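Local coordinates for protein tumor necrosis factor receptor superfamily member grnd (PDB 6ZSY) that acts, through its extracellular cysteine-rich domain, as a fruit-fly receptor for the TNF cytokine Eiger, helping to activate JNK signalling and being required for Eiger-induced apoptosis, at residues A[15-20]-A[26-31]; A[30-35]-A[42-47]. One frame throughout, in Å; residues are numbered along the deposited sequence.

Interaction 1: residues A[15-20]-A[26-31]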
ATOM      1  N   ASN A  15       0.898   7.757  -2.389  1.00  8.72           N
ATOM      2  CA  ASN A  15       0.482   6.917  -3.483  1.00  9.16           C
ATOM      3  C   ASN A  15       0.876   5.461  -3.307  1.00  7.80           C
ATOM      4  O   ASN A  15       0.358   4.633  -4.040  1.00  8.94           O
ATOM      5  CB  ASN A  15       1.083   7.408  -4.827  1.00 11.98           C
ATOM      6  CG  ASN A  15       0.560   8.736  -5.205  1.00 15.20           C
ATOM      7  OD1 ASN A  15      -0.463   9.217  -4.724  1.00 19.71           O
ATOM      8  ND2 ASN A  15       1.289   9.370  -6.124  1.00 22.61           N
ATOM      9  N   GLU A  16       1.803   5.199  -2.399  1.00  7.16           N
ATOM     10  CA  GLU A  16       2.349   3.855  -2.230  1.00  7.05           C
ATOM     11  C   GLU A  16       2.425   3.503  -0.765  1.00  6.35           C
ATOM     12  O   GLU A  16       2.315   4.355   0.109  1.00  7.25           O
ATOM     13  CB  GLU A  16       3.764   3.790  -2.841  1.00  7.47           C
ATOM     14  CG  GLU A  16       3.797   3.957  -4.349  1.00  8.50           C
ATOM     15  CD  GLU A  16       5.222   3.961  -4.874  1.00  9.63           C
ATOM     16  OE1 GLU A  16       6.153   4.374  -4.201  1.00 10.19           O
ATOM     17  OE2 GLU A  16       5.433   3.426  -5.993  1.00 17.18           O
ATOM     18  N   PHE A  17       2.702   2.213  -0.532  1.00  6.56           N
ATOM     19  CA  PHE A  17       3.101   1.750   0.782  1.00  6.88           C
ATOM     20  C   PHE A  17       4.159   0.660   0.576  1.00  6.41           C
ATOM     21  O   PHE A  17       4.187  -0.009  -0.429  1.00  7.18           O
ATOM     22  CB  PHE A  17       1.958   1.243   1.649  1.00  7.42           C
ATOM     23  CG  PHE A  17       1.315  -0.043   1.149  1.00  7.74           C
ATOM     24  CD1 PHE A  17       0.503  -0.039   0.009  1.00  8.76           C
ATOM     25  CD2 PHE A  17       1.527  -1.223   1.824  1.00  9.47           C
ATOM     26  CE1 PHE A  17      -0.066  -1.233  -0.437  1.00 10.98           C
ATOM     27  CE2 PHE A  17       0.943  -2.386   1.367  1.00 11.17           C
ATOM     28  CZ  PHE A  17       0.142  -2.407   0.241  1.00 11.88           C
ATOM     29  N   CYS A  18       4.981   0.471   1.609  1.00  7.00           N
ATOM     30  CA  CYS A  18       5.912  -0.648   1.615  1.00  7.09           C
ATOM     31  C   CYS A  18       5.147  -1.889   2.018  1.00  6.84           C
ATOM     32  O   CYS A  18       4.675  -1.996   3.150  1.00  7.86           O
ATOM     33  CB  CYS A  18       7.053  -0.353   2.563  1.00  8.55           C
ATOM     34  SG  CYS A  18       8.147  -1.823   2.713  1.00  9.43           S
ATOM     35  N   TYR A  19       5.012  -2.824   1.074  1.00  6.75           N
ATOM     36  CA  TYR A  19       4.286  -4.077   1.299  1.00  7.01           C
ATOM     37  C   TYR A  19       5.321  -5.093   1.791  1.00  6.60           C
ATOM     38  O   TYR A  19       6.152  -5.564   1.020  1.00  7.34           O
ATOM     39  CB  TYR A  19       3.642  -4.554   0.019  1.00  7.62           C
ATOM     40  CG  TYR A  19       2.774  -5.771   0.126  1.00  7.96           C
ATOM     41  CD1 TYR A  19       2.053  -6.094   1.254  1.00  8.20           C
ATOM     42  CD2 TYR A  19       2.623  -6.584  -0.990  1.00 10.02           C
ATOM     43  CE1 TYR A  19       1.211  -7.220   1.320  1.00  8.90           C
ATOM     44  CE2 TYR A  19       1.803  -7.706  -0.959  1.00 11.14           C
ATOM     45  CZ  TYR A  19       1.102  -8.032   0.180  1.00 10.59           C
ATOM     46  OH  TYR A  19       0.302  -9.122   0.178  1.00 13.70           O
ATOM     47  N   VAL A  20       5.252  -5.449   3.078  1.00  7.69           N
ATOM     48  CA  VAL A  20       6.402  -6.263   3.536  0.50  7.67           C
ATOM     49  C   VAL A  20       6.287  -7.686   3.059  1.00  6.81           C
ATOM     50  O   VAL A  20       7.311  -8.367   3.071  1.00  7.34           O
ATOM     51  CB  VAL A  20       6.567  -6.193   5.048  0.50  7.75           C
ATOM     52  CG1 VAL A  20       6.923  -4.789   5.513  0.50  7.91           C
ATOM     53  CG2 VAL A  20       5.294  -6.634   5.725  0.50  6.72           C
ATOM     54  N   HIS A  26       4.161  -0.754  -3.213  1.00  7.32           N
ATOM     55  CA  HIS A  26       2.956  -1.153  -3.961  0.55  8.11           C
ATOM     56  C   HIS A  26       1.984   0.028  -3.936  1.00  7.33           C
ATOM     57  O   HIS A  26       1.942   0.842  -3.019  1.00  7.31           O
ATOM     58  CB  HIS A  26       2.238  -2.383  -3.412  0.55  9.33           C
ATOM     59  CG  HIS A  26       2.917  -3.680  -3.761  0.55  9.24           C
ATOM     60  ND1 HIS A  26       2.359  -4.711  -4.459  0.55 14.01           N
ATOM     61  CD2 HIS A  26       4.167  -4.129  -3.439  0.55  9.54           C
ATOM     62  CE1 HIS A  26       3.244  -5.658  -4.553  0.55 14.62           C
ATOM     63  NE2 HIS A  26       4.405  -5.375  -3.931  0.55 10.44           N
ATOM     64  N   PRO A  27       1.145   0.104  -4.969  1.00  8.47           N
ATOM     65  CA  PRO A  27       0.192   1.248  -5.058  1.00  8.33           C
ATOM     66  C   PRO A  27      -0.931   1.150  -4.054  1.00  7.85           C
ATOM     67  O   PRO A  27      -1.616   0.145  -3.942  1.00 11.08           O
ATOM     68  CB  PRO A  27      -0.343   1.195  -6.489  1.00 11.07           C
ATOM     69  CG  PRO A  27       0.197  -0.020  -7.091  1.00 18.75           C
ATOM     70  CD  PRO A  27       1.135  -0.697  -6.200  1.00 11.35           C
ATOM     71  N   CYS A  28      -1.194   2.287  -3.392  1.00  7.19           N
ATOM     72  CA  CYS A  28      -2.316   2.367  -2.474  1.00  8.26           C
ATOM     73  C   CYS A  28      -3.664   2.244  -3.188  1.00  9.49           C
ATOM     74  O   CYS A  28      -4.598   1.694  -2.637  1.00 12.54           O
ATOM     75  CB  CYS A  28      -2.274   3.664  -1.674  1.00  9.36           C
ATOM     76  SG  CYS A  28      -1.103   3.591  -0.285  1.00  9.08           S
ATOM     77  N   ILE A  29      -3.768   2.803  -4.408  1.00 11.35           N
ATOM     78  CA  ILE A  29      -5.065   2.804  -5.054  1.00 15.43           C
ATOM     79  C   ILE A  29      -5.542   1.388  -5.235  1.00 16.65           C
ATOM     80  O   ILE A  29      -6.738   1.018  -5.174  1.00 23.37           O
ATOM     81  CB  ILE A  29      -5.024   3.547  -6.374  1.00 20.19           C
ATOM     82  CG1 ILE A  29      -6.452   3.866  -6.888  1.00 28.71           C
ATOM     83  CG2 ILE A  29      -4.241   2.799  -7.438  1.00 19.98           C
ATOM     84  CD1 ILE A  29      -6.405   4.649  -8.204  1.00 42.89           C
ATOM     85  N   GLU A  30      -4.651   0.487  -5.528  1.00 15.99           N
ATOM     86  CA  GLU A  30      -5.000  -0.891  -5.757  1.00 19.32           C
ATOM     87  C   GLU A  30      -5.560  -1.553  -4.529  1.00 16.08           C
ATOM     88  O   GLU A  30      -6.605  -2.215  -4.602  1.00 21.10           O
ATOM     89  CB  GLU A  30      -3.776  -1.691  -6.315  1.00 21.88           C
ATOM     90  CG  GLU A  30      -3.544  -1.181  -7.728  1.00 27.40           C
ATOM     91  CD  GLU A  30      -2.569  -2.070  -8.483  1.00 36.98           C
ATOM     92  OE1 GLU A  30      -2.176  -3.088  -7.874  1.00 40.26           O
ATOM     93  OE2 GLU A  30      -2.263  -1.690  -9.617  1.00 44.64           O
ATOM     94  N   VAL A  31      -4.902  -1.398  -3.381  1.00 12.60           N
ATOM     95  CA  VAL A  31      -5.347  -2.036  -2.148  0.52 11.49           C
ATOM     96  C   VAL A  31      -6.617  -1.429  -1.577  1.00  8.78           C
ATOM     97  O   VAL A  31      -7.346  -2.109  -0.823  1.00  9.55           O
ATOM     98  CB  VAL A  31      -4.107  -2.033  -1.222  0.52 13.19           C
ATOM     99  CG1 VAL A  31      -3.864  -0.683  -0.583  0.52 14.69           C
ATOM    100  CG2 VAL A  31      -4.302  -3.142  -0.212  0.52 14.59           C
TER
HETATM  101  O   HOH W   1      -1.841   4.617  -5.682  1.00 14.82           O
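The carbonyl of Asn15 meets the start of a helix: its O accepts Cys28 N at 2.9 Å, the donor standing above the carbonyl plane, and also takes a hydrogen from a water that in turn accepts Ile29 N. Two N-H groups of the first turn are thus tied, directly or through water, to one peptide oxygen, with Pro27 at the N-cap position. Next to this, Phe17 and His26 form an antiparallel hydrogen-bonded pair, Phe17 N to His26 O and His26 N to Phe17 O, each 2.9 Å. Strands 16-19 and 24-27 make the two-stranded hairpin of the cysteine-rich domain, and the second runs straight into helix 28-32. CG of Phe17 sits between its own backbone N and carbonyl carbon (chi1 68°), which sets the ring on the face of the hairpin that also carries the His26 side chain; CE1 lies 3.8 Å from Val31 CG1, and Cys28 SG approaches CD1 obliquely at 4.0 Å. Helix 41-48 adds Glu47 and Cys48 to the ring's surroundings. A serine at Phe17 would probably open a gap between hairpin and helices, leaving Val31 CG1 without its aromatic partner. Farther along, Tyr19 and His26 form a T-shaped stack: Tyr19 CD2 points over the centre of the imidazole face, with the planes at 77°, while Thr22 OG1 engages His26 NE2.

Interaction 2: residues A[30-35]-A[42-47]; sequences EVCNNQ and FLCAKE
Helix 28-32 ends beside the flank of helix 41-48, and the two backbones come nearest at Cys32 and Cys44, whose CA atoms are 4.9 Å apart. No hydrogen bond joins the two segments; the tie is a disulfide between two short helices, one of four in this small cysteine-rich domain. After Cys32 the chain leaves helical geometry at Asn33, whereas 42-47 stays helical throughout, with Lys46 N bonded to Phe42 O, Glu47 N to Leu43 O and a wider pi-type turn at 44-47. The sulfurs of Cys32 and Cys44 are bonded at 2.1 Å with a chi3 of 103°, so the two CB-SG bonds stand roughly at right angles about the bridge. The half-cystines reach it differently: SG of Cys44 is anti to its backbone N (chi1 172°), while SG of Cys32 is anti to its carbonyl carbon and lies beside its N. Apolar packing flanks the bridge. Val31 directs CG2 at Leu43 CB, 3.8 Å away, the two side chains crossing at about a right angle, and its CG1 lies 4.0 Å from Cys44 CA. The carbonyl O of Val31 also comes within 3.6 Å of Cys44 CB. Cys48, one helical turn beyond Cys44, touches both Val31 and Cys32, while Leu43 N is held by Asp40 OD1 near the start of helix 41-48. Beyond the helix end two side-chain bonds stay within the loop: Asn33 OD1 accepts Gln35 N in an Asx turn, and Asn34 OD1 accepts Gln35 NE2 at 2.8 Å, lying near the amide plane of Gln35 although NE2 stands above the carbonyl plane of Asn34.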
ATOM      1  N   GLU A  30      -4.651   0.487  -5.528  1.00 15.99           N
ATOM      2  CA  GLU A  30      -5.000  -0.891  -5.757  1.00 19.32           C
ATOM      3  C   GLU A  30      -5.560  -1.553  -4.529  1.00 16.08           C
ATOM      4  O   GLU A  30      -6.605  -2.215  -4.602  1.00 21.10           O
ATOM      5  CB  GLU A  30      -3.776  -1.691  -6.315  1.00 21.88           C
ATOM      6  CG  GLU A  30      -3.544  -1.181  -7.728  1.00 27.40           C
ATOM      7  CD  GLU A  30      -2.569  -2.070  -8.483  1.00 36.98           C
ATOM      8  OE1 GLU A  30      -2.176  -3.088  -7.874  1.00 40.26           O
ATOM      9  OE2 GLU A  30      -2.263  -1.690  -9.617  1.00 44.64           O
ATOM     10  N   VAL A  31      -4.902  -1.398  -3.381  1.00 12.60           N
ATOM     11  CA  VAL A  31      -5.347  -2.036  -2.148  0.52 11.49           C
ATOM     12  C   VAL A  31      -6.617  -1.429  -1.577  1.00  8.78           C
ATOM     13  O   VAL A  31      -7.346  -2.109  -0.823  1.00  9.55           O
ATOM     14  CB  VAL A  31      -4.107  -2.033  -1.222  0.52 13.19           C
ATOM     15  CG1 VAL A  31      -3.864  -0.683  -0.583  0.52 14.69           C
ATOM     16  CG2 VAL A  31      -4.302  -3.142  -0.212  0.52 14.59           C
ATOM     17  N   CYS A  32      -6.854  -0.154  -1.915  1.00  8.27           N
ATOM     18  CA  CYS A  32      -8.032   0.548  -1.357  1.00  7.66           C
ATOM     19  C   CYS A  32      -9.270   0.509  -2.247  1.00  7.18           C
ATOM     20  O   CYS A  32     -10.357   0.732  -1.715  1.00  8.05           O
ATOM     21  CB  CYS A  32      -7.670   2.003  -1.105  1.00  8.33           C
ATOM     22  SG  CYS A  32      -6.572   2.202   0.346  1.00  9.30           S
ATOM     23  N   ASN A  33      -9.150   0.244  -3.522  1.00  7.64           N
ATOM     24  CA  ASN A  33     -10.294   0.227  -4.419  1.00  8.08           C
ATOM     25  C   ASN A  33     -10.904  -1.153  -4.414  1.00  7.64           C
ATOM     26  O   ASN A  33     -10.272  -2.127  -4.800  1.00  8.43           O
ATOM     27  CB  ASN A  33      -9.795   0.639  -5.824  1.00  9.44           C
ATOM     28  CG  ASN A  33     -10.886   0.547  -6.884  1.00 10.93           C
ATOM     29  OD1 ASN A  33     -11.971   0.120  -6.688  1.00 12.28           O
ATOM     30  ND2 ASN A  33     -10.426   0.783  -8.125  1.00 16.76           N
ATOM     31  N   ASN A  34     -12.173  -1.237  -3.951  1.00  7.89           N
ATOM     32  CA  ASN A  34     -12.771  -2.538  -3.759  1.00  8.31           C
ATOM     33  C   ASN A  34     -13.190  -3.215  -5.095  1.00  9.04           C
ATOM     34  O   ASN A  34     -13.669  -4.355  -5.043  1.00 10.80           O
ATOM     35  CB  ASN A  34     -13.919  -2.515  -2.755  1.00  8.47           C
ATOM     36  CG  ASN A  34     -15.233  -1.953  -3.299  1.00  8.14           C
ATOM     37  OD1 ASN A  34     -15.318  -1.558  -4.471  1.00  9.55           O
ATOM     38  ND2 ASN A  34     -16.249  -1.971  -2.451  1.00  9.87           N
ATOM     39  N   GLN A  35     -12.898  -2.563  -6.208  1.00  8.99           N
ATOM     40  CA  GLN A  35     -13.142  -3.172  -7.518  1.00 11.55           C
ATOM     41  C   GLN A  35     -11.912  -3.872  -8.058  1.00 10.83           C
ATOM     42  O   GLN A  35     -11.993  -4.425  -9.155  1.00 13.66           O
ATOM     43  CB  GLN A  35     -13.634  -2.116  -8.521  1.00 12.97           C
ATOM     44  CG  GLN A  35     -14.980  -1.511  -7.992  1.00 15.59           C
ATOM     45  CD  GLN A  35     -16.034  -2.593  -7.872  1.00 19.55           C
ATOM     46  OE1 GLN A  35     -16.393  -3.209  -8.868  1.00 23.50           O
ATOM     47  NE2 GLN A  35     -16.584  -2.704  -6.628  1.00 18.55           N
ATOM     48  N   PHE A  42      -8.068  -4.280   5.245  1.00  9.19           N
ATOM     49  CA  PHE A  42      -7.183  -4.069   6.404  1.00 10.01           C
ATOM     50  C   PHE A  42      -5.915  -3.336   6.030  1.00  8.98           C
ATOM     51  O   PHE A  42      -5.494  -2.385   6.691  1.00  9.63           O
ATOM     52  CB  PHE A  42      -6.934  -5.436   7.073  1.00 12.98           C
ATOM     53  CG  PHE A  42      -6.275  -5.358   8.414  1.00 14.06           C
ATOM     54  CD1 PHE A  42      -7.005  -5.580   9.595  1.00 16.50           C
ATOM     55  CD2 PHE A  42      -4.960  -5.071   8.576  1.00 15.85           C
ATOM     56  CE1 PHE A  42      -6.434  -5.515  10.863  1.00 17.62           C
ATOM     57  CE2 PHE A  42      -4.310  -5.049   9.812  1.00 17.13           C
ATOM     58  CZ  PHE A  42      -5.095  -5.289  10.911  1.00 18.35           C
ATOM     59  N   LEU A  43      -5.277  -3.779   4.927  1.00  9.62           N
ATOM     60  CA  LEU A  43      -4.052  -3.123   4.500  1.00 10.50           C
ATOM     61  C   LEU A  43      -4.279  -1.701   3.996  1.00  8.88           C
ATOM     62  O   LEU A  43      -3.488  -0.793   4.250  1.00  9.85           O
ATOM     63  CB  LEU A  43      -3.383  -3.972   3.404  1.00 14.45           C
ATOM     64  CG  LEU A  43      -2.716  -5.196   3.923  1.00 19.98           C
ATOM     65  CD1 LEU A  43      -1.953  -5.717   2.646  1.00 22.54           C
ATOM     66  CD2 LEU A  43      -1.739  -5.011   5.056  1.00 27.12           C
ATOM     67  N   CYS A  44      -5.397  -1.502   3.289  1.00  8.06           N
ATOM     68  CA  CYS A  44      -5.775  -0.134   2.908  1.00  7.81           C
ATOM     69  C   CYS A  44      -5.833   0.718   4.163  1.00  7.08           C
ATOM     70  O   CYS A  44      -5.258   1.826   4.227  1.00  7.82           O
ATOM     71  CB  CYS A  44      -7.109  -0.192   2.199  1.00  8.31           C
ATOM     72  SG  CYS A  44      -7.794   1.472   1.888  1.00  8.45           S
ATOM     73  N   ALA A  45      -6.586   0.269   5.159  1.00  6.67           N
ATOM     74  CA  ALA A  45      -6.776   1.051   6.358  1.00  6.66           C
ATOM     75  C   ALA A  45      -5.404   1.369   7.006  1.00  7.19           C
ATOM     76  O   ALA A  45      -5.107   2.517   7.334  1.00  8.59           O
ATOM     77  CB  ALA A  45      -7.668   0.301   7.344  1.00  7.12           C
ATOM     78  N   LYS A  46      -4.629   0.322   7.246  1.00  7.83           N
ATOM     79  CA  LYS A  46      -3.398   0.420   8.011  1.00  9.40           C
ATOM     80  C   LYS A  46      -2.324   1.271   7.322  1.00  8.90           C
ATOM     81  O   LYS A  46      -1.620   2.059   7.961  1.00 11.33           O
ATOM     82  CB  LYS A  46      -2.860  -1.023   8.273  1.00 11.89           C
ATOM     83  CG  LYS A  46      -1.560  -1.147   9.055  1.00 13.41           C
ATOM     84  CD  LYS A  46      -1.116  -2.587   9.284  1.00 18.51           C
ATOM     85  CE  LYS A  46       0.250  -2.759   9.949  1.00 17.95           C
ATOM     86  NZ  LYS A  46      -0.050  -3.031  11.362  1.00 37.56           N
ATOM     87  N   GLU A  47      -2.159   1.046   6.025  1.00  8.19           N
ATOM     88  CA  GLU A  47      -0.979   1.535   5.313  1.00  8.24           C
ATOM     89  C   GLU A  47      -1.258   2.757   4.429  1.00  7.97           C
ATOM     90  O   GLU A  47      -0.317   3.458   4.056  1.00  9.67           O
ATOM     91  CB  GLU A  47      -0.382   0.444   4.442  1.00 10.24           C
ATOM     92  CG  GLU A  47       0.126  -0.718   5.251  1.00 12.29           C
ATOM     93  CD  GLU A  47       1.363  -0.389   6.077  1.00 15.55           C
ATOM     94  OE1 GLU A  47       2.100   0.446   5.636  1.00 20.55           O
ATOM     95  OE2 GLU A  47       1.570  -1.053   7.131  1.00 21.23           O
TER

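Helix 28-32 serves both contacts: interaction 1 joins its start, and Val31 near its end, to the hairpin; interaction 2 joins its end to helix 41-48. Val31 belongs to both, packing against an aromatic ring in the first and aliphatic carbons in the second. Interaction 1 lies almost at the centre of the chain and buries about twice the surface, 401 against 190 Å², combining backbone hydrogen bonds with aromatic packing. Interaction 2 is more peripheral and depends on a covalent bond with a few apolar contacts. The two also touch directly, Phe17 CD2 lying 3.6 Å from Glu47 CB and Tyr19 CE1 3.7 Å from Leu43 CD1, while the Cys28-Cys48 disulfide ties helix 28-32 to helix 41-48 a second time.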